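Local structure of putative protein-disulfide isomerase (Pseudomonas syringae pv. tomato, 3GN3) at residues A[21-26]-A[153-158]; A[37-42]-A[175-180]. The protein is of unknown function but is a putative protein-disulfide isomerase of the DsbA family, with a thioredoxin-like fold. One frame throughout, in Å; residues are numbered along the deposited sequence.

Contact 1 (A[21-26]-A[153-158]); sequences FLEPTC and HVSPTF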
loop_
_atom_site.group_PDB
_atom_site.type_symbol
_atom_site.label_atom_id
_atom_site.label_comp_id
_atom_site.label_asym_id
_atom_site.label_seq_id
_atom_site.Cartn_x
_atom_site.Cartn_y
_atom_site.Cartn_z
ATOM N N PHE A 21 8.144 9.476 9.734
ATOM C CA PHE A 21 8.481 9.811 8.361
ATOM C C PHE A 21 8.517 11.306 8.250
ATOM O O PHE A 21 7.525 11.979 8.515
ATOM C CB PHE A 21 7.462 9.202 7.374
ATOM C CG PHE A 21 7.579 7.713 7.234
ATOM C CD1 PHE A 21 8.341 7.159 6.199
ATOM C CD2 PHE A 21 6.975 6.855 8.165
ATOM C CE1 PHE A 21 8.483 5.758 6.068
ATOM C CE2 PHE A 21 7.104 5.451 8.054
ATOM C CZ PHE A 21 7.860 4.904 6.996
ATOM N N LEU A 22 9.666 11.833 7.857
ATOM C CA LEU A 22 9.862 13.270 7.858
ATOM C C LEU A 22 10.337 13.776 6.501
ATOM O O LEU A 22 11.215 13.175 5.875
ATOM C CB LEU A 22 10.845 13.685 8.964
ATOM C CG LEU A 22 10.534 13.362 10.437
ATOM C CD1 LEU A 22 11.815 13.502 11.301
ATOM C CD2 LEU A 22 9.385 14.231 11.003
ATOM N N GLU A 23 9.723 14.858 6.042
ATOM C CA GLU A 23 10.256 15.634 4.931
ATOM C C GLU A 23 11.060 16.778 5.564
ATOM O O GLU A 23 10.490 17.611 6.282
ATOM C CB GLU A 23 9.116 16.146 4.014
ATOM C CG GLU A 23 9.407 17.412 3.187
ATOM C CD GLU A 23 10.597 17.278 2.228
ATOM O OE1 GLU A 23 10.604 16.342 1.383
ATOM O OE2 GLU A 23 11.521 18.129 2.324
ATOM N N PRO A 24 12.379 16.822 5.311
ATOM C CA PRO A 24 13.287 17.769 6.011
ATOM C C PRO A 24 12.929 19.252 5.899
ATOM O O PRO A 24 13.323 20.038 6.773
ATOM C CB PRO A 24 14.654 17.520 5.357
ATOM C CG PRO A 24 14.503 16.200 4.615
ATOM C CD PRO A 24 13.066 16.082 4.239
ATOM N N THR A 25 12.198 19.635 4.854
ATOM C CA THR A 25 11.808 21.040 4.683
ATOM C C THR A 25 10.311 21.279 4.871
ATOM O O THR A 25 9.777 22.298 4.414
ATOM C CB THR A 25 12.231 21.616 3.296
ATOM O OG1 THR A 25 11.605 20.869 2.243
ATOM C CG2 THR A 25 13.726 21.576 3.123
ATOM N N CYS A 26 9.627 20.345 5.522
ATOM C CA CYS A 26 8.186 20.480 5.743
ATOM C C CYS A 26 7.924 21.053 7.136
ATOM O O CYS A 26 8.467 20.567 8.118
ATOM C CB CYS A 26 7.502 19.133 5.531
ATOM S SG CYS A 26 5.995 18.791 6.515
ATOM N N HIS A 153 2.323 9.098 2.818
ATOM C CA HIS A 153 2.141 10.225 1.919
ATOM C C HIS A 153 2.331 11.534 2.692
ATOM O O HIS A 153 3.233 12.333 2.402
ATOM C CB HIS A 153 0.754 10.192 1.281
ATOM C CG HIS A 153 0.446 11.421 0.483
ATOM N ND1 HIS A 153 1.224 11.821 -0.585
ATOM C CD2 HIS A 153 -0.525 12.353 0.612
ATOM C CE1 HIS A 153 0.734 12.940 -1.090
ATOM N NE2 HIS A 153 -0.327 13.285 -0.382
ATOM N N VAL A 154 1.480 11.737 3.686
ATOM C CA VAL A 154 1.490 12.950 4.471
ATOM C C VAL A 154 2.759 13.009 5.323
ATOM O O VAL A 154 3.149 12.014 5.898
ATOM C CB VAL A 154 0.204 13.031 5.339
ATOM C CG1 VAL A 154 0.426 13.807 6.598
ATOM C CG2 VAL A 154 -0.926 13.643 4.531
ATOM N N SER A 155 3.417 14.166 5.396
ATOM C CA SER A 155 4.511 14.318 6.343
ATOM C C SER A 155 4.147 15.278 7.480
ATOM O O SER A 155 3.614 16.356 7.229
ATOM C CB SER A 155 5.797 14.753 5.622
ATOM O OG SER A 155 5.680 16.063 5.122
ATOM N N PRO A 156 4.432 14.887 8.736
ATOM C CA PRO A 156 5.024 13.601 9.101
ATOM C C PRO A 156 3.968 12.530 9.187
ATOM O O PRO A 156 2.779 12.847 9.291
ATOM C CB PRO A 156 5.559 13.862 10.514
ATOM C CG PRO A 156 4.574 14.829 11.083
ATOM C CD PRO A 156 4.209 15.739 9.922
ATOM N N THR A 157 4.377 11.264 9.148
ATOM C CA THR A 157 3.471 10.239 9.644
ATOM C C THR A 157 4.182 9.353 10.661
ATOM O O THR A 157 5.399 9.187 10.601
ATOM C CB THR A 157 2.603 9.491 8.526
ATOM O OG1 THR A 157 3.013 8.133 8.356
ATOM C CG2 THR A 157 2.595 10.173 7.220
ATOM N N PHE A 158 3.421 8.832 11.616
ATOM C CA PHE A 158 3.980 8.122 12.757
ATOM C C PHE A 158 3.604 6.657 12.695
ATOM O O PHE A 158 2.480 6.341 12.378
ATOM C CB PHE A 158 3.434 8.739 14.063
ATOM C CG PHE A 158 3.620 10.226 14.147
ATOM C CD1 PHE A 158 4.802 10.761 14.671
ATOM C CD2 PHE A 158 2.640 11.095 13.657
ATOM C CE1 PHE A 158 5.003 12.126 14.725
ATOM C CE2 PHE A 158 2.819 12.468 13.709
ATOM C CZ PHE A 158 4.003 12.986 14.252
#
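Cys26 and Ser155 point toward each other across the junction of two loops in a thioredoxin-like fold. Cys26 precedes helix 27-33, and the peptide bond between Ser155 and Pro156 is cis. This is the cis-proline loop of the fold set beside the cysteine at the helix start. Ser155 OG sits between its own backbone N and carbonyl carbon (chi1 68°). This turns it to Cys26 SG, 3.1 Å away. The Ser155 carbonyl O also lies 3.5 Å from Cys26 SG. Ser155 OG further touches the base of Glu23, at CB, 3.6 Å away. The carboxylate of Glu23 bends away from this contact. Its OE2 takes Thr25 N on the anti lone pair and Thr25 OG1 from above the carboxylate plane, while OE1 accepts from Gln57 and Ser63. Leu22 CD2 meets Pro156 CB obliquely, at 3.9 Å. Phe21 and Thr157 form an antiparallel hydrogen-bonded pair. Phe21 N gives a nearly straight bond to Thr157 O at 2.9 Å. Thr157 N returns a more bent bond to Phe21 O at 3.3 Å. Thr157 O lies in the plane of the Phe21 ring, at its edge near CD2. The strand pair thus sets the loop with Pro156 beside the cysteine. The side chain of Cys26 caps a backbone N of the following helix. The N-terminal end of helix 27-33 would probably favour the thiolate, consistent with a nucleophilic cysteine. Ser29 stands where a CXXC motif has its second cysteine, so the usual dithiol exchange within this motif is not available.

Contact 2 (A[37-42]-A[175-180]); sequences DDLLAQ and SKWVSD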
loop_
_atom_site.group_PDB
_atom_site.type_symbol
_atom_site.label_atom_id
_atom_site.label_comp_id
_atom_site.label_asym_id
_atom_site.label_seq_id
_atom_site.Cartn_x
_atom_site.Cartn_y
_atom_site.Cartn_z
ATOM N N ASP A 37 13.725 14.609 20.752
ATOM C CA ASP A 37 14.575 14.567 21.959
ATOM C C ASP A 37 13.729 14.385 23.218
ATOM O O ASP A 37 13.976 13.452 23.978
ATOM C CB ASP A 37 15.475 15.799 22.088
ATOM C CG ASP A 37 16.710 15.736 21.184
ATOM O OD1 ASP A 37 17.350 16.797 20.974
ATOM O OD2 ASP A 37 17.055 14.646 20.675
ATOM N N ASP A 38 12.719 15.244 23.406
ATOM C CA ASP A 38 11.770 15.089 24.521
ATOM C C ASP A 38 11.155 13.726 24.500
ATOM O O ASP A 38 11.060 13.078 25.539
ATOM C CB ASP A 38 10.580 16.040 24.451
ATOM C CG ASP A 38 10.968 17.449 24.236
ATOM O OD1 ASP A 38 12.195 17.720 24.134
ATOM O OD2 ASP A 38 10.022 18.280 24.156
ATOM N N LEU A 39 10.699 13.304 23.323
ATOM C CA LEU A 39 10.024 12.034 23.232
ATOM C C LEU A 39 10.867 10.900 23.839
ATOM O O LEU A 39 10.386 10.140 24.678
ATOM C CB LEU A 39 9.586 11.712 21.794
ATOM C CG LEU A 39 9.000 10.307 21.919
ATOM C CD1 LEU A 39 7.519 10.357 22.330
ATOM C CD2 LEU A 39 9.235 9.467 20.724
ATOM N N LEU A 40 12.119 10.810 23.414
ATOM C CA LEU A 40 13.035 9.783 23.888
ATOM C C LEU A 40 13.299 9.900 25.410
ATOM O O LEU A 40 13.245 8.911 26.145
ATOM C CB LEU A 40 14.329 9.900 23.092
ATOM C CG LEU A 40 15.276 8.716 23.018
ATOM C CD1 LEU A 40 14.564 7.491 22.456
ATOM C CD2 LEU A 40 16.443 9.127 22.167
ATOM N N ALA A 41 13.562 11.126 25.859
ATOM C CA ALA A 41 13.705 11.456 27.281
ATOM C C ALA A 41 12.478 11.035 28.111
ATOM O O ALA A 41 12.610 10.371 29.134
ATOM C CB ALA A 41 13.967 12.937 27.434
ATOM N N GLN A 42 11.293 11.418 27.657
ATOM C CA GLN A 42 10.054 11.123 28.361
ATOM C C GLN A 42 9.599 9.693 28.209
ATOM O O GLN A 42 9.132 9.118 29.164
ATOM C CB GLN A 42 8.949 12.069 27.919
ATOM C CG GLN A 42 9.312 13.499 28.187
ATOM C CD GLN A 42 8.226 14.446 27.840
ATOM O OE1 GLN A 42 7.037 14.119 27.937
ATOM N NE2 GLN A 42 8.610 15.647 27.435
ATOM N N SER A 175 3.742 14.205 25.720
ATOM C CA SER A 175 3.146 13.304 26.718
ATOM C C SER A 175 2.018 12.475 26.117
ATOM O O SER A 175 1.789 11.352 26.573
ATOM C CB SER A 175 2.649 14.076 27.945
ATOM O OG SER A 175 1.885 15.193 27.542
ATOM N N LYS A 176 1.334 13.013 25.094
ATOM C CA LYS A 176 0.368 12.194 24.342
ATOM C C LYS A 176 1.075 11.090 23.533
ATOM O O LYS A 176 0.648 9.917 23.596
ATOM C CB LYS A 176 -0.585 13.009 23.465
ATOM C CG LYS A 176 -1.659 12.140 22.831
ATOM C CD LYS A 176 -2.482 12.916 21.789
ATOM C CE LYS A 176 -3.182 11.982 20.735
ATOM N NZ LYS A 176 -2.272 11.453 19.644
ATOM N N TRP A 177 2.165 11.443 22.834
ATOM C CA TRP A 177 2.976 10.434 22.139
ATOM C C TRP A 177 3.395 9.342 23.087
ATOM O O TRP A 177 3.327 8.170 22.732
ATOM C CB TRP A 177 4.223 11.002 21.455
ATOM C CG TRP A 177 3.961 11.988 20.332
ATOM C CD1 TRP A 177 2.741 12.334 19.782
ATOM C CD2 TRP A 177 4.954 12.720 19.600
ATOM N NE1 TRP A 177 2.927 13.253 18.767
ATOM C CE2 TRP A 177 4.272 13.505 18.634
ATOM C CE3 TRP A 177 6.356 12.792 19.669
ATOM C CZ2 TRP A 177 4.950 14.367 17.743
ATOM C CZ3 TRP A 177 7.038 13.655 18.769
ATOM C CH2 TRP A 177 6.327 14.424 17.822
ATOM N N VAL A 178 3.804 9.720 24.300
ATOM C CA VAL A 178 4.285 8.733 25.282
ATOM C C VAL A 178 3.185 7.712 25.632
ATOM O O VAL A 178 3.447 6.494 25.618
ATOM C CB VAL A 178 4.887 9.409 26.568
ATOM C CG1 VAL A 178 5.594 8.393 27.461
ATOM C CG2 VAL A 178 5.843 10.526 26.190
ATOM N N SER A 179 1.961 8.188 25.895
ATOM C CA SER A 179 0.846 7.247 26.166
ATOM C C SER A 179 0.428 6.473 24.923
ATOM O O SER A 179 0.097 5.300 25.034
ATOM C CB SER A 179 -0.400 7.916 26.744
ATOM O OG SER A 179 -0.197 9.283 26.992
ATOM N N ASP A 180 0.410 7.136 23.758
ATOM C CA ASP A 180 0.108 6.469 22.479
ATOM C C ASP A 180 1.082 5.319 22.260
ATOM O O ASP A 180 0.660 4.205 21.931
ATOM C CB ASP A 180 0.218 7.435 21.295
ATOM C CG ASP A 180 -0.869 8.497 21.288
ATOM O OD1 ASP A 180 -1.880 8.334 22.008
ATOM O OD2 ASP A 180 -0.717 9.500 20.547
#
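The two helices belong to the thioredoxin-like fold: 36-43 follows the helix that begins after the cysteine, and 174-181 is the C-terminal helix. Their local axes come within 9.5 Å and cross at -51°. Apolar contacts carry the meeting. Leu39 CG is anti to the backbone N (chi1 176°), which sends CD1 into the second helix. There CD1 lies 3.5 Å from Trp177 CB. It is also 3.8 Å from Trp177 CE3, at the edge of the indole and in its plane, so the methyl meets the rim of the indole and not its face. The two side chains cross at about a right angle. Val178 CG2 comes from the next position and lies 4.2 Å from Leu39 CD1. It also rests against Gln42 CB at 3.9 Å. Leu39 further touches Val50 of strand 48-54, which ties the pair to the sheet.

The helices are not hydrogen-bonded to each other here. The Gln42 side chain, extended beyond CG, reaches along the more exposed side of the contact, and its OE1 stays 4.0 Å from Ser175 N. The firm polar bonds lie within the C-terminal helix or around it. Trp177 NE1 donates to Ser169 O, which helps fix the indole. Ser175 O accepts from both Ser179 N and Ser179 OG. Lys176 NZ forms salt bridges with Asp172, in the loop before the helix, and with Asp180 one turn on, where OD2 uses its syn lone pair at 2.7 Å.

How the contacts relate
Contact 1 and contact 2 have centres about 18 Å apart, yet they touch. Phe158 CE1, from 153-158, packs against Trp177 CZ2, from 175-180, at 3.8 Å, with the rings inclined at about 50°. The segments alternate along the chain, so each contact joins an early part of the fold to a late one. Contact 1 holds the probable active site. The side chain of Thr157 lies about 3 Å from a bound glycerol and that of Pro156 about 4 Å from a sulfate. Both probably come from the crystallisation liquor, but may mark a pocket. Contact 2 lies further out and joins two helices beside the sheet.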